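Local atomic coordinates of embryonic developmental protein tofu-6 (Caenorhabditis elegans, PDB entry 7OCX), a protein that takes part, through an RNA recognition motif domain that pairs with PID-3, in the PETISCO complex of piRNA biogenesis. Residues C[17-22]-C[68-73]; C[72-77]-C[91-96]. One frame throughout, in Å; residues are numbered along the deposited sequence.

Interaction 1 of 2, residues C[17-22]-C[68-73]; sequences AGFHIR and ADADEV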
ATOM      1  N   ALA C  17      -5.488  -4.683  18.162  1.00 34.32           N
ATOM      2  CA  ALA C  17      -6.487  -4.523  17.116  1.00 36.77           C
ATOM      3  C   ALA C  17      -7.618  -5.528  17.233  1.00 34.82           C
ATOM      4  O   ALA C  17      -8.578  -5.448  16.463  1.00 35.59           O
ATOM      5  CB  ALA C  17      -5.844  -4.650  15.731  1.00 38.95           C
ATOM      6  N   GLY C  18      -7.544  -6.443  18.193  1.00 36.39           N
ATOM      7  CA  GLY C  18      -8.493  -7.530  18.268  1.00 34.30           C
ATOM      8  C   GLY C  18      -9.342  -7.595  19.517  1.00 37.67           C
ATOM      9  O   GLY C  18      -8.973  -7.086  20.584  1.00 41.32           O
ATOM     10  N   PHE C  19     -10.483  -8.270  19.387  1.00 35.36           N
ATOM     11  CA  PHE C  19     -11.466  -8.359  20.447  1.00 44.19           C
ATOM     12  C   PHE C  19     -11.991  -9.777  20.594  1.00 40.62           C
ATOM     13  O   PHE C  19     -12.146 -10.504  19.609  1.00 37.66           O
ATOM     14  CB  PHE C  19     -12.660  -7.460  20.167  1.00 41.43           C
ATOM     15  CG  PHE C  19     -12.312  -6.032  20.018  1.00 40.88           C
ATOM     16  CD1 PHE C  19     -12.002  -5.266  21.128  1.00 43.45           C
ATOM     17  CD2 PHE C  19     -12.280  -5.447  18.766  1.00 38.82           C
ATOM     18  CE1 PHE C  19     -11.681  -3.946  20.983  1.00 46.81           C
ATOM     19  CE2 PHE C  19     -11.970  -4.126  18.616  1.00 41.84           C
ATOM     20  CZ  PHE C  19     -11.660  -3.374  19.730  1.00 46.68           C
ATOM     21  N   HIS C  20     -12.274 -10.150  21.841  1.00 40.32           N
ATOM     22  CA  HIS C  20     -13.107 -11.304  22.146  1.00 48.79           C
ATOM     23  C   HIS C  20     -14.539 -10.807  22.288  1.00 45.93           C
ATOM     24  O   HIS C  20     -14.780  -9.747  22.883  1.00 46.00           O
ATOM     25  CB  HIS C  20     -12.657 -11.994  23.434  1.00 52.58           C
ATOM     26  CG  HIS C  20     -11.328 -12.679  23.316  1.00 58.91           C
ATOM     27  ND1 HIS C  20     -11.119 -13.780  22.510  1.00 62.27           N
ATOM     28  CD2 HIS C  20     -10.140 -12.426  23.919  1.00 61.02           C
ATOM     29  CE1 HIS C  20      -9.860 -14.165  22.614  1.00 71.82           C
ATOM     30  NE2 HIS C  20      -9.243 -13.360  23.463  1.00 64.50           N
ATOM     31  N   ILE C  21     -15.482 -11.563  21.725  1.00 45.96           N
ATOM     32  CA  ILE C  21     -16.887 -11.182  21.649  1.00 46.72           C
ATOM     33  C   ILE C  21     -17.718 -12.245  22.343  1.00 45.94           C
ATOM     34  O   ILE C  21     -17.640 -13.423  21.977  1.00 47.24           O
ATOM     35  CB  ILE C  21     -17.388 -11.063  20.199  1.00 44.32           C
ATOM     36  CG1 ILE C  21     -16.418 -10.287  19.331  1.00 42.50           C
ATOM     37  CG2 ILE C  21     -18.777 -10.446  20.214  1.00 43.29           C
ATOM     38  CD1 ILE C  21     -16.218  -8.901  19.751  1.00 37.60           C
ATOM     39  N   ARG C  22     -18.564 -11.829  23.281  1.00 45.97           N
ATOM     40  CA  ARG C  22     -19.493 -12.745  23.930  1.00 57.02           C
ATOM     41  C   ARG C  22     -20.918 -12.234  23.753  1.00 49.05           C
ATOM     42  O   ARG C  22     -21.146 -11.077  23.387  1.00 51.17           O
ATOM     43  CB  ARG C  22     -19.151 -12.891  25.418  1.00 63.64           C
ATOM     44  CG  ARG C  22     -17.839 -13.623  25.663  1.00 68.17           C
ATOM     45  CD  ARG C  22     -18.049 -14.991  26.288  1.00 77.80           C
ATOM     46  NE  ARG C  22     -18.293 -14.903  27.724  1.00 98.86           N
ATOM     47  CZ  ARG C  22     -19.450 -15.164  28.319  1.00111.88           C
ATOM     48  NH1 ARG C  22     -20.519 -15.533  27.631  1.00108.90           N
ATOM     49  NH2 ARG C  22     -19.532 -15.058  29.642  1.00117.67           N
ATOM     50  N   ALA C  68      -6.419   1.912  14.831  1.00 39.01           N
ATOM     51  CA  ALA C  68      -7.335   3.037  14.692  1.00 46.17           C
ATOM     52  C   ALA C  68      -8.782   2.571  14.522  1.00 46.73           C
ATOM     53  O   ALA C  68      -9.692   3.162  15.114  1.00 55.89           O
ATOM     54  CB  ALA C  68      -6.894   3.914  13.519  1.00 52.94           C
ATOM     55  N   ASP C  69      -9.015   1.524  13.726  1.00 48.19           N
ATOM     56  CA  ASP C  69     -10.364   0.950  13.629  1.00 44.93           C
ATOM     57  C   ASP C  69     -10.819   0.384  14.967  1.00 49.58           C
ATOM     58  O   ASP C  69     -11.980   0.554  15.365  1.00 50.08           O
ATOM     59  CB  ASP C  69     -10.403  -0.164  12.584  1.00 49.67           C
ATOM     60  CG  ASP C  69     -10.129   0.315  11.176  1.00 50.12           C
ATOM     61  OD1 ASP C  69     -10.458   1.476  10.867  1.00 47.52           O
ATOM     62  OD2 ASP C  69      -9.560  -0.490  10.393  1.00 51.68           O
ATOM     63  N   ALA C  70      -9.932  -0.351  15.646  1.00 42.64           N
ATOM     64  CA  ALA C  70     -10.260  -0.936  16.941  1.00 42.72           C
ATOM     65  C   ALA C  70     -10.529   0.133  17.986  1.00 48.16           C
ATOM     66  O   ALA C  70     -11.354  -0.073  18.885  1.00 49.32           O
ATOM     67  CB  ALA C  70      -9.122  -1.843  17.407  1.00 40.87           C
ATOM     68  N   ASP C  71      -9.832   1.270  17.903  1.00 47.68           N
ATOM     69  CA  ASP C  71     -10.133   2.371  18.812  1.00 56.60           C
ATOM     70  C   ASP C  71     -11.521   2.954  18.538  1.00 54.65           C
ATOM     71  O   ASP C  71     -12.245   3.301  19.480  1.00 60.48           O
ATOM     72  CB  ASP C  71      -9.064   3.468  18.723  1.00 57.20           C
ATOM     73  CG  ASP C  71      -7.754   3.072  19.404  1.00 59.17           C
ATOM     74  OD1 ASP C  71      -7.758   2.113  20.208  1.00 56.08           O
ATOM     75  OD2 ASP C  71      -6.745   3.777  19.228  1.00 58.48           O
ATOM     76  N   GLU C  72     -11.913   3.072  17.257  1.00 59.66           N
ATOM     77  CA  GLU C  72     -13.269   3.540  16.952  1.00 64.98           C
ATOM     78  C   GLU C  72     -14.331   2.579  17.478  1.00 65.03           C
ATOM     79  O   GLU C  72     -15.449   3.003  17.790  1.00 69.03           O
ATOM     80  CB  GLU C  72     -13.466   3.750  15.443  1.00 68.30           C
ATOM     81  CG  GLU C  72     -12.519   4.756  14.778  1.00 80.25           C
ATOM     82  CD  GLU C  72     -13.170   6.124  14.539  1.00 99.99           C
ATOM     83  OE1 GLU C  72     -12.442   7.138  14.525  1.00 95.43           O
ATOM     84  OE2 GLU C  72     -14.404   6.184  14.333  1.00 95.00           O
ATOM     85  N   VAL C  73     -14.017   1.283  17.567  1.00 54.80           N
ATOM     86  CA  VAL C  73     -14.897   0.361  18.279  1.00 55.23           C
ATOM     87  C   VAL C  73     -14.927   0.700  19.761  1.00 61.57           C
ATOM     88  O   VAL C  73     -15.996   0.921  20.343  1.00 67.03           O
ATOM     89  CB  VAL C  73     -14.460  -1.098  18.054  1.00 49.61           C
ATOM     90  CG1 VAL C  73     -15.198  -2.024  19.005  1.00 50.39           C
ATOM     91  CG2 VAL C  73     -14.725  -1.500  16.623  1.00 47.98           C
TER

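Interaction 2 of 2, residues C[72-77]-C[91-96]; sequences EVRKNL and VTDHKN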
ATOM      1  N   GLU C  72     -11.913   3.072  17.257  1.00 59.66           N
ATOM      2  CA  GLU C  72     -13.269   3.540  16.952  1.00 64.98           C
ATOM      3  C   GLU C  72     -14.331   2.579  17.478  1.00 65.03           C
ATOM      4  O   GLU C  72     -15.449   3.003  17.790  1.00 69.03           O
ATOM      5  CB  GLU C  72     -13.466   3.750  15.443  1.00 68.30           C
ATOM      6  CG  GLU C  72     -12.519   4.756  14.778  1.00 80.25           C
ATOM      7  CD  GLU C  72     -13.170   6.124  14.539  1.00 99.99           C
ATOM      8  OE1 GLU C  72     -12.442   7.138  14.525  1.00 95.43           O
ATOM      9  OE2 GLU C  72     -14.404   6.184  14.333  1.00 95.00           O
ATOM     10  N   VAL C  73     -14.017   1.283  17.567  1.00 54.80           N
ATOM     11  CA  VAL C  73     -14.897   0.361  18.279  1.00 55.23           C
ATOM     12  C   VAL C  73     -14.927   0.700  19.761  1.00 61.57           C
ATOM     13  O   VAL C  73     -15.996   0.921  20.343  1.00 67.03           O
ATOM     14  CB  VAL C  73     -14.460  -1.098  18.054  1.00 49.61           C
ATOM     15  CG1 VAL C  73     -15.198  -2.024  19.005  1.00 50.39           C
ATOM     16  CG2 VAL C  73     -14.725  -1.500  16.623  1.00 47.98           C
ATOM     17  N   ARG C  74     -13.751   0.760  20.393  1.00 54.46           N
ATOM     18  CA  ARG C  74     -13.687   1.084  21.815  1.00 61.27           C
ATOM     19  C   ARG C  74     -14.452   2.366  22.136  1.00 68.96           C
ATOM     20  O   ARG C  74     -14.961   2.516  23.255  1.00 68.83           O
ATOM     21  CB  ARG C  74     -12.217   1.182  22.257  1.00 57.80           C
ATOM     22  CG  ARG C  74     -11.450  -0.158  22.167  1.00 52.53           C
ATOM     23  CD  ARG C  74     -10.044  -0.142  22.791  1.00 62.05           C
ATOM     24  NE  ARG C  74      -9.421  -1.458  22.688  1.00 57.19           N
ATOM     25  CZ  ARG C  74      -8.636  -1.863  21.701  1.00 50.22           C
ATOM     26  NH1 ARG C  74      -8.186  -1.027  20.780  1.00 51.02           N
ATOM     27  NH2 ARG C  74      -8.309  -3.149  21.628  1.00 48.95           N
ATOM     28  N   LYS C  75     -14.568   3.290  21.169  1.00 70.98           N
ATOM     29  CA  LYS C  75     -15.292   4.537  21.428  1.00 81.41           C
ATOM     30  C   LYS C  75     -16.789   4.308  21.607  1.00 77.92           C
ATOM     31  O   LYS C  75     -17.413   4.934  22.475  1.00 83.24           O
ATOM     32  CB  LYS C  75     -15.094   5.566  20.309  1.00 79.86           C
ATOM     33  CG  LYS C  75     -13.738   6.240  20.232  1.00 83.82           C
ATOM     34  CD  LYS C  75     -13.625   7.138  18.997  1.00 81.95           C
ATOM     35  CE  LYS C  75     -12.416   6.758  18.146  1.00 89.58           C
ATOM     36  NZ  LYS C  75     -11.206   7.602  18.407  1.00 93.09           N
ATOM     37  N   ASN C  76     -17.393   3.452  20.771  1.00 70.40           N
ATOM     38  CA  ASN C  76     -18.837   3.257  20.798  1.00 73.33           C
ATOM     39  C   ASN C  76     -19.278   2.256  21.852  1.00 75.62           C
ATOM     40  O   ASN C  76     -20.455   1.880  21.879  1.00 73.37           O
ATOM     41  CB  ASN C  76     -19.363   2.802  19.436  1.00 77.97           C
ATOM     42  CG  ASN C  76     -19.084   3.803  18.341  1.00 83.32           C
ATOM     43  OD1 ASN C  76     -17.949   4.245  18.168  1.00 78.64           O
ATOM     44  ND2 ASN C  76     -20.139   4.229  17.644  1.00 82.45           N
ATOM     45  N   LEU C  77     -18.379   1.826  22.724  1.00 68.34           N
ATOM     46  CA  LEU C  77     -18.765   0.883  23.757  1.00 71.61           C
ATOM     47  C   LEU C  77     -19.389   1.619  24.938  1.00 74.06           C
ATOM     48  O   LEU C  77     -19.243   2.834  25.100  1.00 83.16           O
ATOM     49  CB  LEU C  77     -17.553   0.087  24.220  1.00 64.21           C
ATOM     50  CG  LEU C  77     -16.988  -0.885  23.186  1.00 66.16           C
ATOM     51  CD1 LEU C  77     -16.025  -1.833  23.896  1.00 62.34           C
ATOM     52  CD2 LEU C  77     -18.053  -1.692  22.455  1.00 67.00           C
ATOM     53  N   VAL C  91     -17.617  -7.201  24.798  1.00 61.34           N
ATOM     54  CA  VAL C  91     -16.401  -7.004  24.008  1.00 54.39           C
ATOM     55  C   VAL C  91     -15.232  -6.818  24.962  1.00 56.98           C
ATOM     56  O   VAL C  91     -15.297  -5.991  25.880  1.00 58.25           O
ATOM     57  CB  VAL C  91     -16.540  -5.798  23.060  1.00 53.55           C
ATOM     58  CG1 VAL C  91     -15.254  -5.542  22.260  1.00 50.52           C
ATOM     59  CG2 VAL C  91     -17.719  -6.018  22.120  1.00 51.52           C
ATOM     60  N   THR C  92     -14.175  -7.601  24.761  1.00 54.08           N
ATOM     61  CA  THR C  92     -12.967  -7.500  25.566  1.00 53.75           C
ATOM     62  C   THR C  92     -11.758  -7.530  24.649  1.00 45.84           C
ATOM     63  O   THR C  92     -11.813  -8.032  23.533  1.00 44.42           O
ATOM     64  CB  THR C  92     -12.869  -8.600  26.629  1.00 55.83           C
ATOM     65  OG1 THR C  92     -12.958  -9.896  26.031  1.00 61.38           O
ATOM     66  CG2 THR C  92     -13.946  -8.433  27.667  1.00 55.98           C
ATOM     67  N   ASP C  93     -10.656  -6.959  25.121  1.00 49.51           N
ATOM     68  CA  ASP C  93      -9.468  -6.839  24.285  1.00 51.24           C
ATOM     69  C   ASP C  93      -8.744  -8.174  24.203  1.00 52.65           C
ATOM     70  O   ASP C  93      -8.537  -8.840  25.221  1.00 55.36           O
ATOM     71  CB  ASP C  93      -8.496  -5.804  24.853  1.00 54.56           C
ATOM     72  CG  ASP C  93      -9.025  -4.387  24.805  1.00 56.34           C
ATOM     73  OD1 ASP C  93      -9.672  -3.987  23.816  1.00 53.68           O
ATOM     74  OD2 ASP C  93      -8.794  -3.669  25.795  1.00 64.86           O
ATOM     75  N   HIS C  94      -8.320  -8.546  23.000  1.00 52.22           N
ATOM     76  CA  HIS C  94      -7.496  -9.734  22.820  1.00 51.34           C
ATOM     77  C   HIS C  94      -6.023  -9.400  23.065  1.00 52.80           C
ATOM     78  O   HIS C  94      -5.555  -8.318  22.707  1.00 51.85           O
ATOM     79  CB  HIS C  94      -7.662 -10.283  21.402  1.00 57.94           C
ATOM     80  CG  HIS C  94      -6.633 -11.304  21.038  1.00 54.25           C
ATOM     81  ND1 HIS C  94      -5.385 -10.962  20.564  1.00 61.54           N
ATOM     82  CD2 HIS C  94      -6.667 -12.657  21.071  1.00 57.96           C
ATOM     83  CE1 HIS C  94      -4.683 -12.061  20.348  1.00 57.55           C
ATOM     84  NE2 HIS C  94      -5.443 -13.104  20.635  1.00 61.17           N
ATOM     85  N   LYS C  95      -5.293 -10.342  23.672  1.00 55.11           N
ATOM     86  CA  LYS C  95      -3.866 -10.189  23.929  1.00 61.08           C
ATOM     87  C   LYS C  95      -3.108 -11.369  23.323  1.00 61.45           C
ATOM     88  O   LYS C  95      -3.530 -12.520  23.455  1.00 58.29           O
ATOM     89  CB  LYS C  95      -3.556 -10.105  25.441  1.00 59.81           C
ATOM     90  CG  LYS C  95      -4.340  -9.033  26.188  1.00 61.94           C
ATOM     91  CD  LYS C  95      -3.755  -7.638  25.998  1.00 61.37           C
ATOM     92  CE  LYS C  95      -4.856  -6.593  26.090  1.00 59.72           C
ATOM     93  NZ  LYS C  95      -4.372  -5.204  26.297  1.00 67.73           N
ATOM     94  N   ASN C  96      -1.983 -11.084  22.668  1.00 62.18           N
ATOM     95  CA  ASN C  96      -1.155 -12.148  22.114  1.00 58.85           C
ATOM     96  C   ASN C  96      -0.366 -12.833  23.234  1.00 56.76           C
ATOM     97  O   ASN C  96      -0.144 -12.268  24.308  1.00 60.34           O
ATOM     98  CB  ASN C  96      -0.194 -11.593  21.060  1.00 55.66           C
ATOM     99  CG  ASN C  96      -0.896 -11.212  19.761  1.00 59.70           C
ATOM    100  OD1 ASN C  96      -1.636 -12.001  19.172  1.00 55.78           O
ATOM    101  ND2 ASN C  96      -0.665  -9.982  19.315  1.00 56.38           N
TER

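Interaction 1 of 2, residues C[17-22]-C[68-73]
Phe19 holds CG anti to its own carbonyl carbon (chi1 -59°), which sends the ring off strand 18-25 toward helix 67-75, where Val73, with CG1 anti to the backbone N (chi1 169°), comes to meet it from the opposite direction. The far end of the ring does the touching. CZ lies 3.4 Å from Ala70 O, an approach at the ring edge and in its plane, so a polarised C-H faces the helix carbonyl oxygen. Beside it, Ala70 CB packs 3.8 Å from Phe19 CZ and about as far from CE2. Val73 CG1 reaches Phe19 CZ obliquely at 3.9 Å. Ala70 CB is also wedged against the backbone just before the strand, 3.8 Å from Ala17 O, and there the two backbones come closest, with 5.2 Å between Ala17 CA and Ala70 CA. The small methyl of Ala70 suits this close approach. All four touching residues are buried. Val73 also rests on Phe37 of helix 30-38 and on Phe40, so the packing runs on into the first helix. This is the hydrophobic core of an RNA recognition motif, where the helices pack on one face of the antiparallel sheet and the first strand lies at its centre.

Interaction 2 of 2, residues C[72-77]-C[91-96]
Arg74 and Asp93 form a salt bridge between the second helix of the RNA recognition motif fold and its last strand, 87-93. The grip is side-on and converges on one oxygen: Arg74 NE donates to Asp93 OD1 at 2.8 Å and Arg74 NH2 to the same OD1 at 2.7 Å. Both bonds are bent, with N-H...O angles of 142° and 145°. OD1 lies in the guanidinium plane, at its edge, but the carboxylate is turned 60° from that plane; NE meets OD1 on the syn side, tilted out of the carboxylate plane, and NH2 comes from above it, on the same face. Next to this polar pair, Leu77 and Val91 cross at about a right angle and touch through CD1 of Leu77, 4.1 Å from Val91 CB. In the next shell, the Arg74 chain runs extended from CG to NE, carrying the guanidinium from the helix across to the strand. NH1 is held by Asp71 OD1, one turn back, and by Asp16 O, which should limit rotation of the group. With an alanine at Arg74, the Asp93 carboxylate is likely to lose its charge partner and be freer to turn. Arg73 of the neighbouring PID-3 chain packs on Arg74, and Asp71 OD2 forms a salt bridge with that same PID-3 arginine. Lys95 brings another positive charge near the pair without contact, its NZ 6.4 Å from Arg74 NH2.

Both interactions join helix 67-75 to the sheet, through the neighbouring strands 18-25 and 87-93, and their centres lie about 4 Å apart. Interaction 1 is fully buried and essentially apolar; interaction 2 is partly buried and sets a charged pair beside a small apolar contact. Phe19 lies at their junction: CD1 packs 3.5 Å from Val91 CG1, and CE1 approaches Asp93 OD1, so the ring used in the first contact also flanks the strand residues of the second. The two strands are tied by backbone pairing, with His20 N 2.7 Å from Thr92 O, probably a hydrogen bond. Ala70 and Val73 turn the buried face of the helix to the sheet, while Arg74 lies at the partly exposed flank.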